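PDB 4L1M: E3 ubiquitin-protein ligase HERC2, which probably transfers ubiquitin to target proteins as a HECT-type E3 ligase, the part modelled being its first RCC1-like domain, a seven-bladed beta-propeller. Local coordinates for residues 174-180 with 192-198; 215-219 with 232-238; 24-28 with 52-56; 29-33 with 340-344; 61-66 with 106-110. All blocks are in the same frame, centred on the assembly; numbering follows the deposited sequence.

From the N terminus, contact 3 opens first: 24-28 meets 52-56 and closes a loop around strand 45-46 and helix 48-51. Before it closes, 29-33 has opened contact 4, so the two cross; both use strand 27-31, which completes the sheet formed by the C-terminal strands 365-370 and 374-379. Contact 4 closes only at 340-344, and the other three nest inside it in series. Contact 5 ties the turn between strands 55-60 and 64-69 to strand 108-113 of the next blade, contact 1 pairs the third and fourth strands of the following blade, and contact 2 folds a loop of the blade after that against its strand 218-223. Contacts 1 and 4 lie on opposite sides of the chain's centre.

Contact 1. Residues 174-180 with 192-198; sequences LYTWGRG and DEAIPML
P196 lies across the indole of W177, its CG over one face of the six-membered ring, 3.9 Å from the centroid and 16° off the normal, a CH-pi contact. CB of P196 comes within 3.6 Å of W177 CE3. Two residues along, Y175 puts its ring against L198: CD1 of the leucine sits over one face, while the edge of the phenol ring runs close to the backbone around M197. The tyrosine gets there with CG beside its own backbone N (chi1 -72°), and its hydroxyl turns back to E173. At the other end D192 closes the pairing with both carboxylate oxygens. OD1 takes the backbone N of G180 at 2.8 Å, on its anti side, and OD2 forms a salt bridge with R179 NH1 at 3.0 Å; that bond is bent and weak, with the guanidinium and carboxylate planes turned 73° apart.

Behind these side chains, strand 174-178 runs antiparallel to strand 196-198 at the outer side of a propeller blade. T176 and M197 exchange two backbone bonds, with T176 N to M197 O at 3.1 Å, and G178 and E193 do the same, E193 N reaching G178 O at 2.9 Å. Between the two pairs the register slips by two residues, a beta bulge, where the chain turns its corner at A194 and I195. T176 OG1 is held by L185 O. A mostly apolar, aromatic end gives way to a charged one, where D192 takes a firm bond from G180 N and a weak one from R179, which probably stabilises its charge.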
# COMPACT_ATOMS: atom_id res chain seq x y z
N LEU A 174 8.62 -1.38 15.08
CA LEU A 174 7.70 -1.98 14.14
C LEU A 174 6.95 -3.12 14.81
O LEU A 174 7.57 -4.00 15.39
CB LEU A 174 8.45 -2.51 12.93
CG LEU A 174 7.59 -3.32 11.97
CD1 LEU A 174 6.49 -2.46 11.40
CD2 LEU A 174 8.42 -3.93 10.86
N TYR A 175 5.62 -3.10 14.73
CA TYR A 175 4.74 -4.12 15.31
C TYR A 175 4.03 -4.78 14.16
O TYR A 175 3.61 -4.10 13.25
CB TYR A 175 3.72 -3.48 16.28
CG TYR A 175 4.36 -3.02 17.57
CD1 TYR A 175 4.99 -1.80 17.66
CD2 TYR A 175 4.36 -3.84 18.69
CE1 TYR A 175 5.59 -1.38 18.83
CE2 TYR A 175 4.97 -3.45 19.86
CZ TYR A 175 5.58 -2.22 19.94
OH TYR A 175 6.19 -1.82 21.13
N THR A 176 3.93 -6.10 14.19
CA THR A 176 3.16 -6.83 13.20
C THR A 176 2.22 -7.79 13.91
O THR A 176 2.43 -8.13 15.07
CB THR A 176 4.06 -7.65 12.29
OG1 THR A 176 4.99 -8.39 13.08
CG2 THR A 176 4.83 -6.74 11.33
N TRP A 177 1.13 -8.18 13.24
CA TRP A 177 0.17 -9.15 13.80
C TRP A 177 -0.74 -9.70 12.71
O TRP A 177 -0.80 -9.17 11.62
CB TRP A 177 -0.63 -8.54 14.96
CG TRP A 177 -1.54 -7.38 14.60
CD1 TRP A 177 -2.89 -7.43 14.40
CD2 TRP A 177 -1.17 -6.00 14.42
NE1 TRP A 177 -3.38 -6.19 14.10
CE2 TRP A 177 -2.35 -5.29 14.10
CE3 TRP A 177 0.05 -5.30 14.49
CZ2 TRP A 177 -2.35 -3.91 13.86
CZ3 TRP A 177 0.04 -3.93 14.23
CH2 TRP A 177 -1.15 -3.25 13.94
N GLY A 178 -1.43 -10.79 13.04
CA GLY A 178 -2.29 -11.50 12.06
C GLY A 178 -1.70 -12.86 11.75
O GLY A 178 -1.06 -13.46 12.61
N ARG A 179 -1.91 -13.33 10.52
CA ARG A 179 -1.44 -14.66 10.11
C ARG A 179 0.06 -14.69 10.05
O ARG A 179 0.69 -13.72 9.70
CB ARG A 179 -2.01 -15.05 8.77
CG ARG A 179 -3.49 -15.34 8.77
CD ARG A 179 -3.78 -16.71 9.35
NE ARG A 179 -5.20 -17.09 9.19
CZ ARG A 179 -5.77 -18.17 9.75
NH1 ARG A 179 -5.07 -18.98 10.53
NH2 ARG A 179 -7.04 -18.44 9.53
N GLY A 180 0.63 -15.84 10.41
CA GLY A 180 2.08 -15.96 10.56
C GLY A 180 2.75 -16.83 9.52
O GLY A 180 3.97 -16.94 9.51
N ASP A 192 0.62 -17.44 14.30
CA ASP A 192 -0.31 -16.31 14.21
C ASP A 192 -0.19 -15.44 15.46
O ASP A 192 0.20 -15.93 16.50
CB ASP A 192 -1.74 -16.82 14.08
CG ASP A 192 -2.02 -17.50 12.74
OD1 ASP A 192 -1.15 -17.45 11.84
OD2 ASP A 192 -3.12 -18.06 12.59
N GLU A 193 -0.54 -14.16 15.36
CA GLU A 193 -0.60 -13.29 16.55
C GLU A 193 -1.79 -12.36 16.46
O GLU A 193 -1.93 -11.59 15.51
CB GLU A 193 0.70 -12.50 16.74
CG GLU A 193 1.91 -13.32 17.20
CD GLU A 193 1.68 -14.06 18.53
OE1 GLU A 193 0.90 -13.59 19.41
OE2 GLU A 193 2.31 -15.12 18.73
N ALA A 194 -2.64 -12.42 17.47
CA ALA A 194 -3.87 -11.62 17.54
C ALA A 194 -3.69 -10.28 18.28
O ALA A 194 -4.65 -9.52 18.45
CB ALA A 194 -4.95 -12.45 18.23
N ILE A 195 -2.47 -10.04 18.76
CA ILE A 195 -2.11 -8.85 19.51
C ILE A 195 -0.82 -8.34 18.84
O ILE A 195 0.04 -9.13 18.50
CB ILE A 195 -1.83 -9.23 20.98
CG1 ILE A 195 -3.14 -9.47 21.74
CG2 ILE A 195 -0.99 -8.17 21.70
CD1 ILE A 195 -4.01 -8.24 21.95
N PRO A 196 -0.70 -7.01 18.65
CA PRO A 196 0.52 -6.49 18.01
C PRO A 196 1.79 -6.90 18.73
O PRO A 196 1.84 -6.86 19.95
CB PRO A 196 0.33 -4.97 18.07
CG PRO A 196 -1.14 -4.79 18.09
CD PRO A 196 -1.69 -5.95 18.89
N MET A 197 2.80 -7.31 17.97
CA MET A 197 4.04 -7.79 18.57
C MET A 197 5.25 -7.13 17.94
O MET A 197 5.37 -7.05 16.73
CB MET A 197 4.14 -9.31 18.44
CG MET A 197 5.30 -9.92 19.23
SD MET A 197 5.16 -11.72 19.21
CE MET A 197 6.89 -12.21 19.48
N LEU A 198 6.15 -6.67 18.81
CA LEU A 198 7.37 -6.01 18.42
C LEU A 198 8.20 -6.88 17.52
O LEU A 198 8.41 -8.05 17.82
CB LEU A 198 8.19 -5.66 19.66
CG LEU A 198 9.51 -4.89 19.42
CD1 LEU A 198 9.24 -3.53 18.80
CD2 LEU A 198 10.29 -4.72 20.70

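Contact 2. Residues 215-219 with 232-238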
# COMPACT_ATOMS: atom_id res chain seq x y z
N GLY A 215 -1.04 -13.55 -0.63
CA GLY A 215 -0.81 -15.00 -0.79
C GLY A 215 0.28 -15.40 0.18
O GLY A 215 0.21 -15.06 1.36
N ASP A 216 1.27 -16.13 -0.32
CA ASP A 216 2.44 -16.47 0.49
C ASP A 216 3.27 -15.25 0.48
O ASP A 216 3.94 -14.94 -0.50
CB ASP A 216 3.17 -17.67 -0.13
CG ASP A 216 2.31 -18.97 -0.08
OD1 ASP A 216 1.21 -18.96 0.50
OD2 ASP A 216 2.76 -19.98 -0.64
N ALA A 217 3.18 -14.49 1.56
CA ALA A 217 3.48 -13.07 1.54
C ALA A 217 4.86 -12.77 2.04
O ALA A 217 5.36 -13.42 2.96
CB ALA A 217 2.49 -12.33 2.40
N GLN A 218 5.44 -11.74 1.44
CA GLN A 218 6.64 -11.09 1.92
C GLN A 218 6.29 -9.82 2.67
O GLN A 218 5.20 -9.27 2.53
CB GLN A 218 7.58 -10.72 0.74
CG GLN A 218 7.27 -9.40 0.01
CD GLN A 218 6.15 -9.49 -1.02
OE1 GLN A 218 5.18 -10.18 -0.84
NE2 GLN A 218 6.29 -8.75 -2.11
N THR A 219 7.26 -9.33 3.42
CA THR A 219 7.12 -8.09 4.15
C THR A 219 8.39 -7.30 3.92
O THR A 219 9.46 -7.87 3.93
CB THR A 219 6.91 -8.39 5.64
OG1 THR A 219 5.76 -9.27 5.80
CG2 THR A 219 6.72 -7.12 6.44
N GLY A 232 9.65 -13.18 5.20
CA GLY A 232 8.46 -13.91 4.77
C GLY A 232 8.77 -14.94 3.69
O GLY A 232 9.89 -15.54 3.63
N ASP A 233 7.80 -15.14 2.80
CA ASP A 233 7.93 -16.17 1.76
C ASP A 233 8.86 -15.72 0.65
O ASP A 233 8.86 -14.56 0.25
CB ASP A 233 6.57 -16.52 1.19
CG ASP A 233 6.64 -17.69 0.26
OD1 ASP A 233 6.56 -18.84 0.75
OD2 ASP A 233 6.80 -17.44 -0.96
N GLY A 234 9.66 -16.65 0.15
CA GLY A 234 10.73 -16.34 -0.79
C GLY A 234 10.45 -16.63 -2.25
O GLY A 234 11.26 -16.30 -3.11
N ASP A 235 9.32 -17.25 -2.53
CA ASP A 235 8.93 -17.57 -3.91
C ASP A 235 9.12 -16.38 -4.86
O ASP A 235 8.85 -15.23 -4.50
CB ASP A 235 7.45 -18.04 -3.96
CG ASP A 235 7.25 -19.49 -3.49
OD1 ASP A 235 8.26 -20.19 -3.21
OD2 ASP A 235 6.08 -19.94 -3.45
N TYR A 236 9.60 -16.69 -6.06
CA TYR A 236 9.82 -15.72 -7.15
C TYR A 236 10.93 -14.72 -6.86
O TYR A 236 11.09 -13.75 -7.59
CB TYR A 236 8.52 -15.01 -7.55
CG TYR A 236 7.42 -15.97 -7.91
CD1 TYR A 236 7.46 -16.66 -9.11
CD2 TYR A 236 6.35 -16.22 -7.04
CE1 TYR A 236 6.46 -17.59 -9.43
CE2 TYR A 236 5.34 -17.13 -7.35
CZ TYR A 236 5.40 -17.81 -8.54
OH TYR A 236 4.42 -18.68 -8.88
N GLY A 237 11.69 -14.95 -5.79
CA GLY A 237 12.78 -14.06 -5.38
C GLY A 237 12.35 -12.68 -4.90
O GLY A 237 13.16 -11.77 -4.87
N LYS A 238 11.09 -12.54 -4.53
CA LYS A 238 10.57 -11.29 -4.03
C LYS A 238 11.25 -10.75 -2.78
O LYS A 238 11.05 -9.60 -2.46
CB LYS A 238 9.06 -11.37 -3.79
CG LYS A 238 8.59 -12.41 -2.78
CD LYS A 238 7.06 -12.48 -2.80
CE LYS A 238 6.50 -13.45 -1.79
NZ LYS A 238 6.67 -14.87 -2.23
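The glycine-rich loop that follows the third strand of an RCC1-type blade packs here on the start of the second strand, with K238 folded back into it. The pairing begins as sheet: Q218 and G232 form an antiparallel non-hydrogen-bonded pair, and next to it D233 N points almost straight at A217 O (3.0 Å, 177°). D233 then turns its carboxyl group inward, where CG packs on CB of D216 at 3.5 Å. Its OD2 serves two donors. D235 N bonds to it at 3.0 Å from above the carboxylate plane, and K238 NZ meets the anti lone pair at 2.9 Å in a salt bridge.

The extended part of K238 carries CD and CE obliquely across the amide of Q218, with CD 3.6 Å from OE1; Q218 NE2 bonds S271 OG on the next blade. The turn at chi4 (-75°) directs NZ to D235 O at 3.2 Å and, weakly, to D216 O. D216's carboxylate lies near those of D233 and D235, and the lysine, bridged to D233, probably offsets part of this negative charge. The result is an Asx turn with a buried lysine in the loop after the third strand of a four-stranded RCC1-like propeller blade, tied to the next blade through Q269.

Contact 3. Residues 24-28 with 52-56; sequences LQEVI and NLGVT
The flat amide of Q25 meets the backbone of V55 with its edge, and both of its polar atoms are used. V55 N bonds to OE1 at 3.0 Å, in the carbonyl plane and on a lone pair, with an N-H...O angle of 164°. On the other limb NE2 gives a hydrogen to V55 O at 2.8 Å; this acceptor lies only 6° out of the amide plane and is itself met on a lone pair. The side chain therefore pairs with a single residue in the way a neighbouring strand would, and the two bonds together fix the rotation of the amide about chi3. Q25 delivers it on an extended chain, with CG anti to the backbone N (chi1 170°). W378 packs against the same side chain, and S379 O is a second acceptor for NE2.

In the propeller this is a link between blades: residues 24-28 lead into strand 27-31, which completes the blade built from the C-terminal strands, whereas V55 starts the first strand of the next blade, 55-60, just after G54 leaves a helical turn with positive phi. Deeper in, the two valines touch, CG2 of V27 to CG2 of V55 at 4.0 Å, their side chains crossing at about a right angle.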
# COMPACT_ATOMS: atom_id res chain seq x y z
N LEU A 24 -14.04 22.63 -7.59
CA LEU A 24 -13.78 21.23 -7.15
C LEU A 24 -12.40 20.66 -7.53
O LEU A 24 -11.88 20.83 -8.66
CB LEU A 24 -14.87 20.28 -7.66
CG LEU A 24 -16.26 20.37 -7.04
CD1 LEU A 24 -17.23 19.43 -7.74
CD2 LEU A 24 -16.18 20.04 -5.56
N GLN A 25 -11.83 19.94 -6.56
CA GLN A 25 -10.66 19.00 -6.70
C GLN A 25 -10.97 18.05 -7.86
O GLN A 25 -12.13 17.85 -8.14
CB GLN A 25 -10.55 18.18 -5.41
CG GLN A 25 -9.62 17.00 -5.35
CD GLN A 25 -9.79 16.19 -4.06
OE1 GLN A 25 -10.91 15.95 -3.62
NE2 GLN A 25 -8.69 15.78 -3.44
N GLU A 26 -9.96 17.45 -8.51
CA GLU A 26 -10.20 16.39 -9.49
C GLU A 26 -9.81 15.04 -8.90
O GLU A 26 -8.77 14.89 -8.28
CB GLU A 26 -9.46 16.67 -10.81
CG GLU A 26 -10.11 17.82 -11.59
CD GLU A 26 -9.59 17.99 -13.00
OE1 GLU A 26 -9.11 17.01 -13.60
OE2 GLU A 26 -9.67 19.11 -13.55
N VAL A 27 -10.73 14.09 -9.05
CA VAL A 27 -10.51 12.71 -8.67
C VAL A 27 -10.88 11.86 -9.87
O VAL A 27 -12.04 11.75 -10.23
CB VAL A 27 -11.40 12.28 -7.48
CG1 VAL A 27 -11.08 10.85 -7.09
CG2 VAL A 27 -11.19 13.20 -6.30
N ILE A 28 -9.86 11.24 -10.46
CA ILE A 28 -10.02 10.40 -11.64
C ILE A 28 -9.84 8.94 -11.27
O ILE A 28 -8.95 8.59 -10.49
CB ILE A 28 -8.96 10.71 -12.71
CG1 ILE A 28 -8.66 12.20 -12.78
CG2 ILE A 28 -9.43 10.19 -14.06
CD1 ILE A 28 -9.85 13.05 -13.15
N ASN A 52 -16.32 15.89 -3.79
CA ASN A 52 -17.09 16.59 -2.74
C ASN A 52 -16.52 16.37 -1.34
O ASN A 52 -16.51 17.27 -0.50
CB ASN A 52 -18.55 16.15 -2.74
CG ASN A 52 -19.31 16.60 -3.98
OD1 ASN A 52 -18.79 17.32 -4.83
ND2 ASN A 52 -20.57 16.20 -4.07
N LEU A 53 -15.99 15.18 -1.11
CA LEU A 53 -15.41 14.84 0.17
C LEU A 53 -14.12 15.60 0.49
O LEU A 53 -13.81 15.82 1.66
CB LEU A 53 -15.11 13.35 0.22
CG LEU A 53 -16.18 12.32 -0.17
CD1 LEU A 53 -15.74 10.95 0.31
CD2 LEU A 53 -17.55 12.64 0.40
N GLY A 54 -13.37 15.99 -0.54
CA GLY A 54 -12.03 16.53 -0.31
C GLY A 54 -11.09 15.40 0.05
O GLY A 54 -10.78 15.18 1.22
N VAL A 55 -10.64 14.68 -0.97
CA VAL A 55 -9.84 13.46 -0.79
C VAL A 55 -8.38 13.78 -0.45
O VAL A 55 -7.75 14.63 -1.10
CB VAL A 55 -9.90 12.60 -2.04
CG1 VAL A 55 -9.12 11.33 -1.85
CG2 VAL A 55 -11.34 12.27 -2.38
N THR A 56 -7.87 13.15 0.60
CA THR A 56 -6.45 13.26 0.97
C THR A 56 -5.76 11.91 0.80
O THR A 56 -4.56 11.86 0.56
CB THR A 56 -6.23 13.79 2.41
OG1 THR A 56 -6.72 12.85 3.38
CG2 THR A 56 -6.93 15.11 2.62

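Contact 4. Residues 29-33 with 340-344; sequences GWGLI and QCQHF
G31 and Q342 bring their backbones to 4.5 Å between CA atoms, at the place where strand 27-31 meets the loop 340-344. This is part of the ring closure of the propeller: the N-terminal strand, paired with strand 374-379, completes the last blade, and the loop belongs to the blade just before it. G31 has positive phi, and its CA comes 3.6 Å from C341 O in a CA-H...O contact. The loop itself curls through C341, which also has a positive phi. Q342 OE1 accepts from Q340 N and helps to hold the turn, while NE2 of the same amide bonds D339 OD1.

W30 carries the contact. Its CG stands between the backbone N and the carbonyl carbon (chi1 58°), which swings the indole toward the loop. At the ring edge NE1 approaches Q342 O at 2.8 Å, but the bond is bent and weak; S375 OG is another weak partner of that oxygen. Over one face comes F344, edge first, in a T-shaped stack: its ring centroid is 4.7 Å from that of the five-membered ring, and the planes stand at 82°. P44 touches the phenyl ring as well. At the opposite end of the contact the side chains of L32 and Q340 run alongside each other in the same direction, with L32 CD2 at 4.1 Å from Q340 OE1.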
# COMPACT_ATOMS: atom_id res chain seq x y z
N GLY A 29 -10.71 8.09 -11.83
CA GLY A 29 -10.62 6.65 -11.65
C GLY A 29 -10.80 5.92 -12.96
O GLY A 29 -11.41 6.43 -13.89
N TRP A 30 -10.21 4.72 -13.03
CA TRP A 30 -10.42 3.87 -14.20
C TRP A 30 -10.14 2.44 -13.85
O TRP A 30 -9.53 2.17 -12.82
CB TRP A 30 -9.57 4.32 -15.40
CG TRP A 30 -8.12 4.37 -15.17
CD1 TRP A 30 -7.20 3.44 -15.59
CD2 TRP A 30 -7.38 5.39 -14.50
NE1 TRP A 30 -5.94 3.83 -15.20
CE2 TRP A 30 -6.02 5.03 -14.54
CE3 TRP A 30 -7.73 6.60 -13.88
CZ2 TRP A 30 -5.02 5.81 -13.97
CZ3 TRP A 30 -6.73 7.38 -13.31
CH2 TRP A 30 -5.39 6.98 -13.36
N GLY A 31 -10.59 1.53 -14.70
CA GLY A 31 -10.49 0.09 -14.44
C GLY A 31 -11.85 -0.54 -14.28
O GLY A 31 -12.82 -0.06 -14.83
N LEU A 32 -11.93 -1.60 -13.49
CA LEU A 32 -13.18 -2.34 -13.31
C LEU A 32 -14.06 -1.64 -12.28
O LEU A 32 -13.97 -1.89 -11.08
CB LEU A 32 -12.88 -3.79 -12.91
CG LEU A 32 -14.05 -4.77 -12.69
CD1 LEU A 32 -14.89 -4.94 -13.94
CD2 LEU A 32 -13.52 -6.12 -12.20
N ILE A 33 -14.90 -0.75 -12.78
CA ILE A 33 -15.72 0.11 -11.95
C ILE A 33 -17.14 -0.03 -12.39
O ILE A 33 -17.45 0.17 -13.56
CB ILE A 33 -15.28 1.56 -12.11
CG1 ILE A 33 -14.07 1.82 -11.23
CG2 ILE A 33 -16.39 2.54 -11.74
CD1 ILE A 33 -13.30 3.04 -11.66
N GLN A 340 -8.16 -6.11 -17.05
CA GLN A 340 -9.39 -5.38 -16.68
C GLN A 340 -9.29 -3.88 -16.97
O GLN A 340 -9.84 -3.07 -16.21
CB GLN A 340 -9.65 -5.54 -15.19
CG GLN A 340 -9.66 -6.98 -14.70
CD GLN A 340 -10.95 -7.70 -15.03
OE1 GLN A 340 -11.81 -7.18 -15.75
NE2 GLN A 340 -11.08 -8.91 -14.52
N CYS A 341 -8.58 -3.50 -18.03
CA CYS A 341 -8.46 -2.11 -18.41
C CYS A 341 -7.88 -1.19 -17.34
O CYS A 341 -8.27 -0.03 -17.24
CB CYS A 341 -9.82 -1.58 -18.85
SG CYS A 341 -10.48 -2.53 -20.24
N GLN A 342 -6.92 -1.71 -16.56
CA GLN A 342 -6.22 -0.89 -15.55
C GLN A 342 -5.46 0.25 -16.19
O GLN A 342 -5.02 1.18 -15.49
CB GLN A 342 -5.19 -1.72 -14.76
CG GLN A 342 -5.75 -2.83 -13.90
CD GLN A 342 -5.92 -4.11 -14.67
OE1 GLN A 342 -6.46 -4.09 -15.77
NE2 GLN A 342 -5.45 -5.22 -14.12
N HIS A 343 -5.24 0.15 -17.50
CA HIS A 343 -4.53 1.15 -18.28
C HIS A 343 -5.39 1.60 -19.43
O HIS A 343 -5.56 0.86 -20.39
CB HIS A 343 -3.23 0.57 -18.80
CG HIS A 343 -2.43 -0.10 -17.75
ND1 HIS A 343 -1.53 0.59 -16.96
CD2 HIS A 343 -2.42 -1.37 -17.31
CE1 HIS A 343 -0.98 -0.25 -16.10
NE2 HIS A 343 -1.50 -1.44 -16.29
N PHE A 344 -5.90 2.82 -19.36
CA PHE A 344 -6.82 3.31 -20.37
C PHE A 344 -6.11 3.75 -21.64
O PHE A 344 -6.76 4.15 -22.57
CB PHE A 344 -7.68 4.44 -19.82
CG PHE A 344 -6.90 5.67 -19.40
CD1 PHE A 344 -6.41 6.56 -20.33
CD2 PHE A 344 -6.70 5.94 -18.07
CE1 PHE A 344 -5.71 7.68 -19.93
CE2 PHE A 344 -6.00 7.06 -17.66
CZ PHE A 344 -5.50 7.93 -18.59

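Contact 5. Residues 61-66 with 106-110. With SO4 (sulfate ion), chain G.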
# COMPACT_ATOMS: atom_id res chain seq x y z
N ALA A 61 -9.11 -1.80 -0.91
CA ALA A 61 -9.21 -3.20 -0.53
C ALA A 61 -9.66 -4.02 -1.74
O ALA A 61 -9.62 -3.53 -2.87
CB ALA A 61 -10.16 -3.37 0.64
N GLU A 62 -10.06 -5.26 -1.52
CA GLU A 62 -10.40 -6.13 -2.65
C GLU A 62 -11.75 -5.84 -3.31
O GLU A 62 -11.82 -5.85 -4.54
CB GLU A 62 -10.34 -7.60 -2.26
CG GLU A 62 -10.26 -8.52 -3.47
CD GLU A 62 -10.57 -9.97 -3.13
OE1 GLU A 62 -11.77 -10.31 -3.05
OE2 GLU A 62 -9.61 -10.74 -2.95
N LYS A 63 -12.80 -5.62 -2.52
CA LYS A 63 -14.13 -5.34 -3.09
C LYS A 63 -14.56 -3.89 -2.92
O LYS A 63 -15.56 -3.47 -3.48
CB LYS A 63 -15.21 -6.23 -2.45
CG LYS A 63 -14.97 -7.73 -2.51
CD LYS A 63 -15.01 -8.29 -3.94
CE LYS A 63 -15.17 -9.82 -3.92
NZ LYS A 63 -14.29 -10.52 -4.90
N ARG A 64 -13.82 -3.14 -2.12
CA ARG A 64 -14.17 -1.77 -1.85
C ARG A 64 -12.95 -0.92 -1.49
O ARG A 64 -11.83 -1.44 -1.39
CB ARG A 64 -15.20 -1.71 -0.74
CG ARG A 64 -14.81 -2.43 0.53
CD ARG A 64 -15.96 -2.44 1.52
NE ARG A 64 -17.22 -3.00 0.97
CZ ARG A 64 -18.32 -2.28 0.68
NH1 ARG A 64 -18.38 -0.93 0.87
NH2 ARG A 64 -19.39 -2.90 0.21
N PHE A 65 -13.16 0.38 -1.39
CA PHE A 65 -12.09 1.27 -0.98
C PHE A 65 -12.57 2.25 0.06
O PHE A 65 -13.76 2.57 0.12
CB PHE A 65 -11.43 2.00 -2.18
CG PHE A 65 -12.37 2.87 -2.99
CD1 PHE A 65 -13.28 2.32 -3.85
CD2 PHE A 65 -12.27 4.24 -2.95
CE1 PHE A 65 -14.11 3.12 -4.61
CE2 PHE A 65 -13.09 5.05 -3.72
CZ PHE A 65 -14.01 4.49 -4.56
N LEU A 66 -11.62 2.69 0.87
CA LEU A 66 -11.83 3.69 1.86
C LEU A 66 -11.31 5.01 1.34
O LEU A 66 -10.30 5.05 0.63
CB LEU A 66 -11.05 3.34 3.13
CG LEU A 66 -11.48 2.12 3.93
CD1 LEU A 66 -10.69 2.07 5.20
CD2 LEU A 66 -12.97 2.14 4.26
N GLY A 106 -7.13 -7.67 0.17
CA GLY A 106 -7.57 -7.83 1.57
C GLY A 106 -9.01 -7.43 1.88
O GLY A 106 -9.70 -6.84 1.05
N HIS A 107 -9.43 -7.76 3.10
CA HIS A 107 -10.81 -7.58 3.59
C HIS A 107 -10.79 -7.02 5.02
O HIS A 107 -11.68 -7.34 5.82
CB HIS A 107 -11.58 -8.94 3.59
CG HIS A 107 -11.63 -9.59 2.24
ND1 HIS A 107 -12.71 -9.47 1.40
CD2 HIS A 107 -10.69 -10.30 1.56
CE1 HIS A 107 -12.45 -10.10 0.26
NE2 HIS A 107 -11.23 -10.60 0.33
N HIS A 108 -9.77 -6.26 5.37
CA HIS A 108 -9.75 -5.61 6.64
C HIS A 108 -9.09 -4.26 6.50
O HIS A 108 -8.39 -4.01 5.54
CB HIS A 108 -9.10 -6.46 7.73
CG HIS A 108 -7.61 -6.51 7.68
ND1 HIS A 108 -6.92 -7.10 6.64
CD2 HIS A 108 -6.67 -6.11 8.57
CE1 HIS A 108 -5.62 -7.04 6.89
NE2 HIS A 108 -5.45 -6.45 8.06
N TYR A 109 -9.36 -3.38 7.47
CA TYR A 109 -9.02 -1.98 7.36
C TYR A 109 -8.38 -1.54 8.65
O TYR A 109 -8.74 -2.05 9.72
CB TYR A 109 -10.29 -1.18 7.07
CG TYR A 109 -11.15 -1.87 6.04
CD1 TYR A 109 -10.95 -1.65 4.69
CD2 TYR A 109 -12.10 -2.80 6.43
CE1 TYR A 109 -11.71 -2.31 3.74
CE2 TYR A 109 -12.86 -3.47 5.50
CZ TYR A 109 -12.67 -3.23 4.15
OH TYR A 109 -13.44 -3.93 3.23
N LEU A 110 -7.46 -0.59 8.55
CA LEU A 110 -6.95 0.16 9.70
C LEU A 110 -7.16 1.66 9.52
O LEU A 110 -7.10 2.18 8.40
CB LEU A 110 -5.46 -0.07 9.86
CG LEU A 110 -5.01 -1.49 10.07
CD1 LEU A 110 -3.50 -1.48 10.26
CD2 LEU A 110 -5.66 -2.12 11.28
S SO4 G . -15.44 -6.79 2.00
O1 SO4 G . -16.62 -5.97 1.62
O2 SO4 G . -15.76 -8.23 1.77
O3 SO4 G . -14.28 -6.38 1.17
O4 SO4 G . -15.09 -6.56 3.44
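E62 N donates to G106 O at 3.0 Å, and this backbone bond joins the turn between strands 55-60 and 64-69 to the segment leading into strand 108-113 of the next propeller blade. Beside it CB of A61 packs against Y109, 3.6 Å from CE1. L66 comes to the same ring nearer its root, with CD1 at 3.8 Å from Y109 CD1, so the tyrosine lies wedged between the two blades while W121 meets its ring as well.

The hydroxyl end of Y109 reaches a sulfate ion, probably from the crystallisation liquor, and OH bonds to its O4 at 3.1 Å. R64 crosses the tyrosine at about a right angle, its CG and CD close to that hydroxyl. It bends at chi3 (54°) and gives NE to O1 at 3.1 Å, while NH1 is turned to T76. From the other blade H107 presents the edge of its imidazole, and ND1 makes a nearly straight but weak bond to O2 at 3.3 Å. At the edge of the same ring, by CE1 and NE2, lies the carboxylate of E62, its plane about 80° from the imidazole; OE1 also takes a salt bridge from K63 NZ at 3.1 Å.

Three donors from two blades thus converge on one anion. Its charge, with the nearby glutamate, would tend to favour a protonated H107, and the site is consistent with a surface able to hold an anionic group, though a crystallisation sulfate does not identify a natural ligand.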